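Local structure of Non-sulfated chondroitin lyase E66 (Autographa californica nucleopolyhedrovirus, 3VSN) at residues 432-435 against 439-442; 359-364 against 381-386; 321-326 against 602-607. The protein cleaves non-sulfated chondroitin as a lyase of the occlusion-derived virus envelope, is essential for oral infectivity, and may digest the chondroitin sulfate barrier of the host midgut's peritrophic matrix. All coordinates share one frame; numbering follows the deposited sequence.

Contact 1: 432-435 against 439-442; sequences AKFA and NLQF
Phe434 and Phe442 touch through their CE2 atoms, 3.7 Å apart, that of Phe442 coming in at the edge of the Phe434 ring, near its plane. The ring planes are inclined at 52°, and the side chains cross at a slant. On the same face of the sheet Phe434 and Leu440 run side by side, with CD2 of Phe434 4.1 Å from CD2 of Leu440. The backbones beneath form the closing end of an antiparallel beta hairpin, strands 426-434 and 440-449, within the seven-stranded sheet of the beta-sandwich region. Ala432 and Phe442 are a hydrogen-bonded pair, Ala432 N giving to Phe442 O at 3.2 Å and Phe442 N to Ala432 O at 3.1 Å; nearer the turn, Phe434 N reaches Leu440 O at 2.8 Å. On the other face Lys433 and Gln441 form a non-hydrogen-bonded pair. With CG anti to the backbone N (chi1 -173°), the extended Lys433 chain slants across the partner strand, its CG 3.9 Å from CB of Gln441. Farther out, Tyr348 and Tyr457 make edge-to-face pairs with Phe434 and Phe442, and helix 359-364 packs on the aromatic face.

Contact 2: 359-364 against 381-386; sequences APLWTM and NTVSFE
Leu361 of the short helix 359-364 meets Val383 and Glu386 where the helix faces a type I beta turn from Thr382 to Phe385, the backbones coming nearest at the CA atoms of Leu361 and Ser384, 6.5 Å apart. Each methyl of Leu361 has a separate job. CD2 meets CG2 of Val383 at 3.7 Å, the two side chains crossing at about a right angle, while CD1 rests on the aliphatic part of Glu386, 3.8 Å from its CB. A chi1 of -177° swings the leucine fork out from the helix so that one methyl reaches each partner. The turn lies in the loop after strand 367-370, an outermost strand of a four-stranded antiparallel sheet, and before strand 390-391. A water adds a polar link: it accepts from Leu361 N at 3.0 Å and donates to Val383 O at 2.9 Å. Leu361 N lies in the first turn of the helix, where amides have no carbonyl of the same helix behind them, and the water supplies that acceptor while tying the helix start to the turn. The turn itself is closed by Phe385 N bonding to Thr382 O at 3.0 Å. The Glu386 carboxylate has partners on both oxygens: OE1 is hydrogen-bonded to Tyr378 OH, and OE2 forms a salt bridge with Arg367 NH1. The Val383 side chain lies about 9 Å from that of Arg300, the transition-state stabiliser.

Contact 3: 321-326 against 602-607; sequences SADYSK and SFMSAN
The ammonium nitrogen of Lys326 is gripped by several groups at once, and CE of Met604 approaches it to 3.7 Å. Lys326 NZ gives a hydrogen bond to Asp323 O at 2.7 Å, almost in line with the carbonyl bond (C=O...N 161°), and another to a water at 3.0 Å. That water donates in turn to Ala606 O at 2.8 Å, forming the polar bridge between the two segments. A salt bridge to Glu608 and a hydrogen bond to Thr417 O complete the surroundings of NZ, so this buried charge is probably well compensated. A bend at chi2 (-56°) curls the lysine back to the carbonyl three residues earlier. Met604 supplies the direct touch, its thioether end lying against the Asp323 side chain, Asp323 O and the lysine nitrogen. Every torsion of its chain is near 180°, starting with chi1 -179°, and it spans the gap between backbones whose nearest CA atoms, those of Asp323 and Met604, are 8.8 Å apart. SD lies 4.0 Å from CB of Asp323, and CE ends 3.4 Å from Asp323 O, the same oxygen that holds Lys326. The Asp323 carboxylate is bonded to Leu652 and Gln653, in the loop before strand 654-658. Past Met604, Ser605 OG accepts from Asn607 N in an ST turn. Strand 414-421 touches both segments, with Ile419 against Asp323 and Ala418 against Ala606, while strand 318-322 leads into the loop 323-326.

Contacts 2 and 3 are buried, whereas contact 1 is only partly so, with an aromatic face turned inward and the Lys433 and Gln441 side partly exposed. Contact 1 is also the one built on direct backbone bonds; each of the other two has one bridging water, to which contact 2 adds methyl packing and contact 3 a methionine end among polar groups around a buried lysine. Contacts 1 and 2 touch: Met364 CG packs on Phe442 CE2 at 3.7 Å, so helix 359-364 belongs to both neighbourhoods. Contact 3 touches neither, its nearest atoms about 9 Å from contact 1 and about 8 Å from contact 2, and encloses both in its loop. Strand 414-421, neighbour of hairpin strand 426-434, also borders contact 3.

Contact 1: 432-435 against 439-442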
loop_
_atom_site.group_PDB
_atom_site.type_symbol
_atom_site.label_atom_id
_atom_site.label_comp_id
_atom_site.label_asym_id
_atom_site.label_seq_id
_atom_site.Cartn_x
_atom_site.Cartn_y
_atom_site.Cartn_z
ATOM N N ALA A 432 -14.415 -16.575 0.914
ATOM C CA ALA A 432 -13.076 -17.068 0.629
ATOM C C ALA A 432 -12.841 -18.453 1.212
ATOM O O ALA A 432 -13.431 -18.816 2.235
ATOM C CB ALA A 432 -12.038 -16.087 1.148
ATOM N N LYS A 433 -11.996 -19.224 0.534
ATOM C CA LYS A 433 -11.501 -20.492 1.056
ATOM C C LYS A 433 -10.036 -20.651 0.655
ATOM O O LYS A 433 -9.671 -20.424 -0.503
ATOM C CB LYS A 433 -12.347 -21.672 0.563
ATOM C CG LYS A 433 -11.990 -23.004 1.215
ATOM C CD LYS A 433 -12.898 -24.130 0.746
ATOM C CE LYS A 433 -12.643 -25.411 1.530
ATOM N NZ LYS A 433 -13.546 -26.509 1.080
ATOM N N PHE A 434 -9.207 -21.031 1.624
ATOM C CA PHE A 434 -7.764 -21.100 1.436
ATOM C C PHE A 434 -7.243 -22.504 1.745
ATOM O O PHE A 434 -7.147 -22.893 2.916
ATOM C CB PHE A 434 -7.059 -20.076 2.335
ATOM C CG PHE A 434 -7.683 -18.701 2.319
ATOM C CD1 PHE A 434 -7.337 -17.776 1.339
ATOM C CD2 PHE A 434 -8.593 -18.319 3.306
ATOM C CE1 PHE A 434 -7.893 -16.502 1.333
ATOM C CE2 PHE A 434 -9.154 -17.048 3.303
ATOM C CZ PHE A 434 -8.801 -16.138 2.317
ATOM N N ALA A 435 -6.907 -23.256 0.697
ATOM C CA ALA A 435 -6.397 -24.624 0.843
ATOM C C ALA A 435 -5.165 -24.701 1.751
ATOM O O ALA A 435 -5.059 -25.605 2.580
ATOM C CB ALA A 435 -6.096 -25.239 -0.520
ATOM N N ASN A 439 -7.708 -25.356 4.830
ATOM C CA ASN A 439 -9.045 -25.188 4.234
ATOM C C ASN A 439 -9.932 -24.172 4.962
ATOM O O ASN A 439 -11.163 -24.294 4.951
ATOM C CB ASN A 439 -9.775 -26.537 4.074
ATOM C CG ASN A 439 -9.414 -27.258 2.783
ATOM O OD1 ASN A 439 -9.544 -28.480 2.691
ATOM N ND2 ASN A 439 -8.978 -26.509 1.779
ATOM N N LEU A 440 -9.305 -23.181 5.596
ATOM C CA LEU A 440 -10.039 -22.069 6.201
ATOM C C LEU A 440 -10.974 -21.440 5.184
ATOM O O LEU A 440 -10.568 -21.119 4.062
ATOM C CB LEU A 440 -9.086 -21.000 6.754
ATOM C CG LEU A 440 -9.724 -19.709 7.294
ATOM C CD1 LEU A 440 -10.438 -19.942 8.622
ATOM C CD2 LEU A 440 -8.670 -18.623 7.426
ATOM N N GLN A 441 -12.229 -21.280 5.582
ATOM C CA GLN A 441 -13.216 -20.576 4.778
ATOM C C GLN A 441 -14.012 -19.636 5.671
ATOM O O GLN A 441 -14.094 -19.846 6.886
ATOM C CB GLN A 441 -14.152 -21.562 4.072
ATOM C CG GLN A 441 -15.018 -22.392 5.010
ATOM C CD GLN A 441 -16.032 -23.233 4.264
ATOM O OE1 GLN A 441 -17.009 -22.713 3.728
ATOM N NE2 GLN A 441 -15.805 -24.538 4.228
ATOM N N PHE A 442 -14.579 -18.593 5.069
ATOM C CA PHE A 442 -15.487 -17.700 5.783
ATOM C C PHE A 442 -16.326 -16.849 4.843
ATOM O O PHE A 442 -15.998 -16.687 3.664
ATOM C CB PHE A 442 -14.737 -16.806 6.795
ATOM C CG PHE A 442 -13.609 -15.992 6.201
ATOM C CD1 PHE A 442 -13.866 -14.913 5.357
ATOM C CD2 PHE A 442 -12.283 -16.282 6.523
ATOM C CE1 PHE A 442 -12.827 -14.159 4.824
ATOM C CE2 PHE A 442 -11.239 -15.525 6.000
ATOM C CZ PHE A 442 -11.511 -14.463 5.150
#

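Contact 2: 359-364 against 381-386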
loop_
_atom_site.group_PDB
_atom_site.type_symbol
_atom_site.label_atom_id
_atom_site.label_comp_id
_atom_site.label_asym_id
_atom_site.label_seq_id
_atom_site.Cartn_x
_atom_site.Cartn_y
_atom_site.Cartn_z
ATOM N N ALA A 359 0.332 -14.607 5.651
ATOM C CA ALA A 359 -0.956 -14.827 4.971
ATOM C C ALA A 359 -2.191 -14.403 5.776
ATOM O O ALA A 359 -3.098 -13.793 5.208
ATOM C CB ALA A 359 -1.094 -16.264 4.487
ATOM N N PRO A 360 -2.244 -14.728 7.088
ATOM C CA PRO A 360 -3.398 -14.250 7.856
ATOM C C PRO A 360 -3.572 -12.727 7.834
ATOM O O PRO A 360 -4.699 -12.248 7.678
ATOM C CB PRO A 360 -3.110 -14.762 9.270
ATOM C CG PRO A 360 -2.340 -16.021 9.027
ATOM C CD PRO A 360 -1.424 -15.663 7.884
ATOM N N LEU A 361 -2.472 -11.986 7.955
ATOM C CA LEU A 361 -2.506 -10.521 7.895
ATOM C C LEU A 361 -3.001 -10.007 6.538
ATOM O O LEU A 361 -3.777 -9.052 6.478
ATOM C CB LEU A 361 -1.123 -9.933 8.227
ATOM C CG LEU A 361 -0.965 -8.407 8.298
ATOM C CD1 LEU A 361 -1.803 -7.804 9.419
ATOM C CD2 LEU A 361 0.500 -8.036 8.466
ATOM N N TRP A 362 -2.568 -10.655 5.459
ATOM C CA TRP A 362 -2.974 -10.265 4.103
ATOM C C TRP A 362 -4.410 -10.573 3.775
ATOM O O TRP A 362 -4.998 -9.946 2.889
ATOM C CB TRP A 362 -2.088 -10.950 3.071
ATOM C CG TRP A 362 -0.700 -10.369 2.926
ATOM C CD1 TRP A 362 0.035 -9.639 3.861
ATOM C CD2 TRP A 362 0.181 -10.489 1.759
ATOM N NE1 TRP A 362 1.269 -9.298 3.355
ATOM C CE2 TRP A 362 1.420 -9.780 2.101
ATOM C CE3 TRP A 362 0.066 -11.083 0.506
ATOM C CZ2 TRP A 362 2.485 -9.690 1.214
ATOM C CZ3 TRP A 362 1.148 -10.990 -0.380
ATOM C CH2 TRP A 362 2.328 -10.312 -0.031
ATOM N N THR A 363 -4.986 -11.549 4.467
ATOM C CA THR A 363 -6.317 -12.044 4.125
ATOM C C THR A 363 -7.403 -11.662 5.123
ATOM O O THR A 363 -8.589 -11.683 4.789
ATOM C CB THR A 363 -6.326 -13.578 3.974
ATOM O OG1 THR A 363 -5.870 -14.189 5.190
ATOM C CG2 THR A 363 -5.431 -14.008 2.815
ATOM N N MET A 364 -7.010 -11.316 6.346
ATOM C CA MET A 364 -7.990 -11.150 7.416
ATOM C C MET A 364 -7.859 -9.874 8.247
ATOM O O MET A 364 -8.584 -9.708 9.229
ATOM C CB MET A 364 -7.991 -12.388 8.322
ATOM C CG MET A 364 -8.582 -13.625 7.667
ATOM S SD MET A 364 -8.514 -15.079 8.729
ATOM C CE MET A 364 -6.819 -15.604 8.487
ATOM N N ASN A 381 7.343 -11.313 15.650
ATOM C CA ASN A 381 6.559 -11.800 16.789
ATOM C C ASN A 381 5.138 -11.241 16.871
ATOM O O ASN A 381 4.324 -11.723 17.662
ATOM C CB ASN A 381 7.296 -11.506 18.101
ATOM C CG ASN A 381 8.658 -12.167 18.167
ATOM O OD1 ASN A 381 8.811 -13.337 17.815
ATOM N ND2 ASN A 381 9.657 -11.419 18.622
ATOM N N THR A 382 4.847 -10.220 16.069
ATOM C CA THR A 382 3.538 -9.560 16.122
ATOM C C THR A 382 2.762 -9.629 14.802
ATOM O O THR A 382 1.561 -9.333 14.775
ATOM C CB THR A 382 3.657 -8.080 16.556
ATOM O OG1 THR A 382 4.368 -7.336 15.559
ATOM C CG2 THR A 382 4.379 -7.949 17.900
ATOM N N VAL A 383 3.436 -10.028 13.724
ATOM C CA VAL A 383 2.854 -9.992 12.371
ATOM C C VAL A 383 1.693 -10.990 12.182
ATOM O O VAL A 383 0.916 -10.876 11.233
ATOM C CB VAL A 383 3.948 -10.144 11.275
ATOM C CG1 VAL A 383 4.428 -11.584 11.160
ATOM C CG2 VAL A 383 3.461 -9.629 9.922
ATOM N N SER A 384 1.581 -11.952 13.099
ATOM C CA SER A 384 0.515 -12.951 13.071
ATOM C C SER A 384 -0.791 -12.430 13.665
ATOM O O SER A 384 -1.811 -13.116 13.621
ATOM C CB SER A 384 0.943 -14.201 13.845
ATOM O OG SER A 384 2.002 -14.866 13.187
ATOM N N PHE A 385 -0.752 -11.225 14.225
ATOM C CA PHE A 385 -1.855 -10.718 15.031
ATOM C C PHE A 385 -2.317 -9.340 14.574
ATOM O O PHE A 385 -1.514 -8.420 14.415
ATOM C CB PHE A 385 -1.448 -10.689 16.510
ATOM C CG PHE A 385 -0.805 -11.969 16.982
ATOM C CD1 PHE A 385 -1.586 -13.065 17.333
ATOM C CD2 PHE A 385 0.582 -12.087 17.045
ATOM C CE1 PHE A 385 -0.999 -14.249 17.749
ATOM C CE2 PHE A 385 1.176 -13.269 17.467
ATOM C CZ PHE A 385 0.384 -14.348 17.821
ATOM N N GLU A 386 -3.624 -9.221 14.361
ATOM C CA GLU A 386 -4.258 -7.957 14.007
ATOM C C GLU A 386 -5.762 -8.140 14.121
ATOM O O GLU A 386 -6.264 -9.262 13.996
ATOM C CB GLU A 386 -3.875 -7.529 12.581
ATOM C CG GLU A 386 -4.419 -6.167 12.153
ATOM C CD GLU A 386 -4.048 -5.059 13.118
ATOM O OE1 GLU A 386 -2.893 -4.587 13.058
ATOM O OE2 GLU A 386 -4.905 -4.663 13.938
HETATM O O HOH W 1 -0.061 -12.921 9.421
#

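Contact 3: 321-326 against 602-607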
loop_
_atom_site.group_PDB
_atom_site.type_symbol
_atom_site.label_atom_id
_atom_site.label_comp_id
_atom_site.label_asym_id
_atom_site.label_seq_id
_atom_site.Cartn_x
_atom_site.Cartn_y
_atom_site.Cartn_z
ATOM N N SER A 321 -12.965 2.379 -3.941
ATOM C CA SER A 321 -13.099 0.944 -4.184
ATOM C C SER A 321 -12.462 0.488 -5.489
ATOM O O SER A 321 -12.525 1.180 -6.503
ATOM C CB SER A 321 -14.568 0.514 -4.143
ATOM O OG SER A 321 -15.294 1.054 -5.234
ATOM N N ALA A 322 -11.853 -0.690 -5.447
ATOM C CA ALA A 322 -11.357 -1.345 -6.643
ATOM C C ALA A 322 -12.167 -2.627 -6.783
ATOM O O ALA A 322 -11.906 -3.613 -6.091
ATOM C CB ALA A 322 -9.872 -1.638 -6.506
ATOM N N ASP A 323 -13.176 -2.589 -7.654
ATOM C CA ASP A 323 -14.221 -3.619 -7.694
ATOM C C ASP A 323 -13.781 -4.954 -8.301
ATOM O O ASP A 323 -14.398 -5.990 -8.038
ATOM C CB ASP A 323 -15.454 -3.105 -8.441
ATOM C CG ASP A 323 -16.120 -1.918 -7.753
ATOM O OD1 ASP A 323 -15.833 -1.641 -6.562
ATOM O OD2 ASP A 323 -16.941 -1.259 -8.421
ATOM N N TYR A 324 -12.741 -4.924 -9.127
ATOM C CA TYR A 324 -12.200 -6.138 -9.740
ATOM C C TYR A 324 -11.040 -6.729 -8.939
ATOM O O TYR A 324 -10.954 -7.946 -8.762
ATOM C CB TYR A 324 -11.711 -5.843 -11.156
ATOM C CG TYR A 324 -12.800 -5.768 -12.198
ATOM C CD1 TYR A 324 -13.347 -6.930 -12.745
ATOM C CD2 TYR A 324 -13.261 -4.537 -12.662
ATOM C CE1 TYR A 324 -14.337 -6.867 -13.714
ATOM C CE2 TYR A 324 -14.249 -4.462 -13.632
ATOM C CZ TYR A 324 -14.783 -5.628 -14.155
ATOM O OH TYR A 324 -15.762 -5.558 -15.119
ATOM N N SER A 325 -10.144 -5.859 -8.480
ATOM C CA SER A 325 -8.944 -6.271 -7.747
ATOM C C SER A 325 -9.243 -6.513 -6.271
ATOM O O SER A 325 -8.456 -7.159 -5.571
ATOM C CB SER A 325 -7.848 -5.215 -7.896
ATOM O OG SER A 325 -7.509 -5.033 -9.261
ATOM N N LYS A 326 -10.385 -5.983 -5.819
ATOM C CA LYS A 326 -10.957 -6.223 -4.478
ATOM C C LYS A 326 -10.238 -5.480 -3.347
ATOM O O LYS A 326 -9.614 -6.095 -2.481
ATOM C CB LYS A 326 -11.094 -7.729 -4.156
ATOM C CG LYS A 326 -11.663 -8.599 -5.280
ATOM C CD LYS A 326 -13.018 -8.110 -5.776
ATOM C CE LYS A 326 -13.570 -9.024 -6.859
ATOM N NZ LYS A 326 -14.914 -8.593 -7.339
ATOM N N SER A 602 -25.905 2.098 -3.388
ATOM C CA SER A 602 -25.013 1.314 -4.238
ATOM C C SER A 602 -25.182 -0.186 -3.971
ATOM O O SER A 602 -25.288 -0.600 -2.814
ATOM C CB SER A 602 -23.560 1.733 -4.001
ATOM O OG SER A 602 -22.667 0.832 -4.633
ATOM N N PHE A 603 -25.215 -0.981 -5.046
ATOM C CA PHE A 603 -25.273 -2.449 -4.979
ATOM C C PHE A 603 -24.109 -3.043 -5.750
ATOM O O PHE A 603 -23.690 -2.480 -6.761
ATOM C CB PHE A 603 -26.510 -2.988 -5.698
ATOM C CG PHE A 603 -27.812 -2.737 -5.002
ATOM C CD1 PHE A 603 -28.520 -1.565 -5.233
ATOM C CD2 PHE A 603 -28.375 -3.714 -4.180
ATOM C CE1 PHE A 603 -29.747 -1.348 -4.625
ATOM C CE2 PHE A 603 -29.607 -3.503 -3.568
ATOM C CZ PHE A 603 -30.289 -2.315 -3.791
ATOM N N MET A 604 -23.630 -4.206 -5.313
ATOM C CA MET A 604 -22.730 -5.021 -6.128
ATOM C C MET A 604 -22.893 -6.501 -5.794
ATOM O O MET A 604 -23.173 -6.855 -4.650
ATOM C CB MET A 604 -21.266 -4.601 -5.946
ATOM C CG MET A 604 -20.295 -5.407 -6.798
ATOM S SD MET A 604 -18.568 -4.932 -6.649
ATOM C CE MET A 604 -17.780 -6.322 -7.464
ATOM N N SER A 605 -22.720 -7.351 -6.805
ATOM C CA SER A 605 -22.755 -8.798 -6.629
ATOM C C SER A 605 -21.340 -9.371 -6.545
ATOM O O SER A 605 -20.464 -8.977 -7.314
ATOM C CB SER A 605 -23.504 -9.453 -7.790
ATOM O OG SER A 605 -23.283 -10.850 -7.797
ATOM N N ALA A 606 -21.125 -10.309 -5.623
ATOM C CA ALA A 606 -19.824 -10.973 -5.496
ATOM C C ALA A 606 -19.541 -11.878 -6.696
ATOM O O ALA A 606 -18.400 -12.289 -6.911
ATOM C CB ALA A 606 -19.739 -11.758 -4.191
ATOM N N ASN A 607 -20.589 -12.180 -7.469
ATOM C CA ASN A 607 -20.447 -12.892 -8.739
ATOM C C ASN A 607 -20.099 -11.957 -9.901
ATOM O O ASN A 607 -19.889 -12.410 -11.025
ATOM C CB ASN A 607 -21.717 -13.695 -9.047
ATOM C CG ASN A 607 -21.959 -14.798 -8.040
ATOM O OD1 ASN A 607 -21.027 -15.496 -7.637
ATOM N ND2 ASN A 607 -23.203 -14.950 -7.611
HETATM O O HOH W 2 -15.730 -11.508 -7.007
#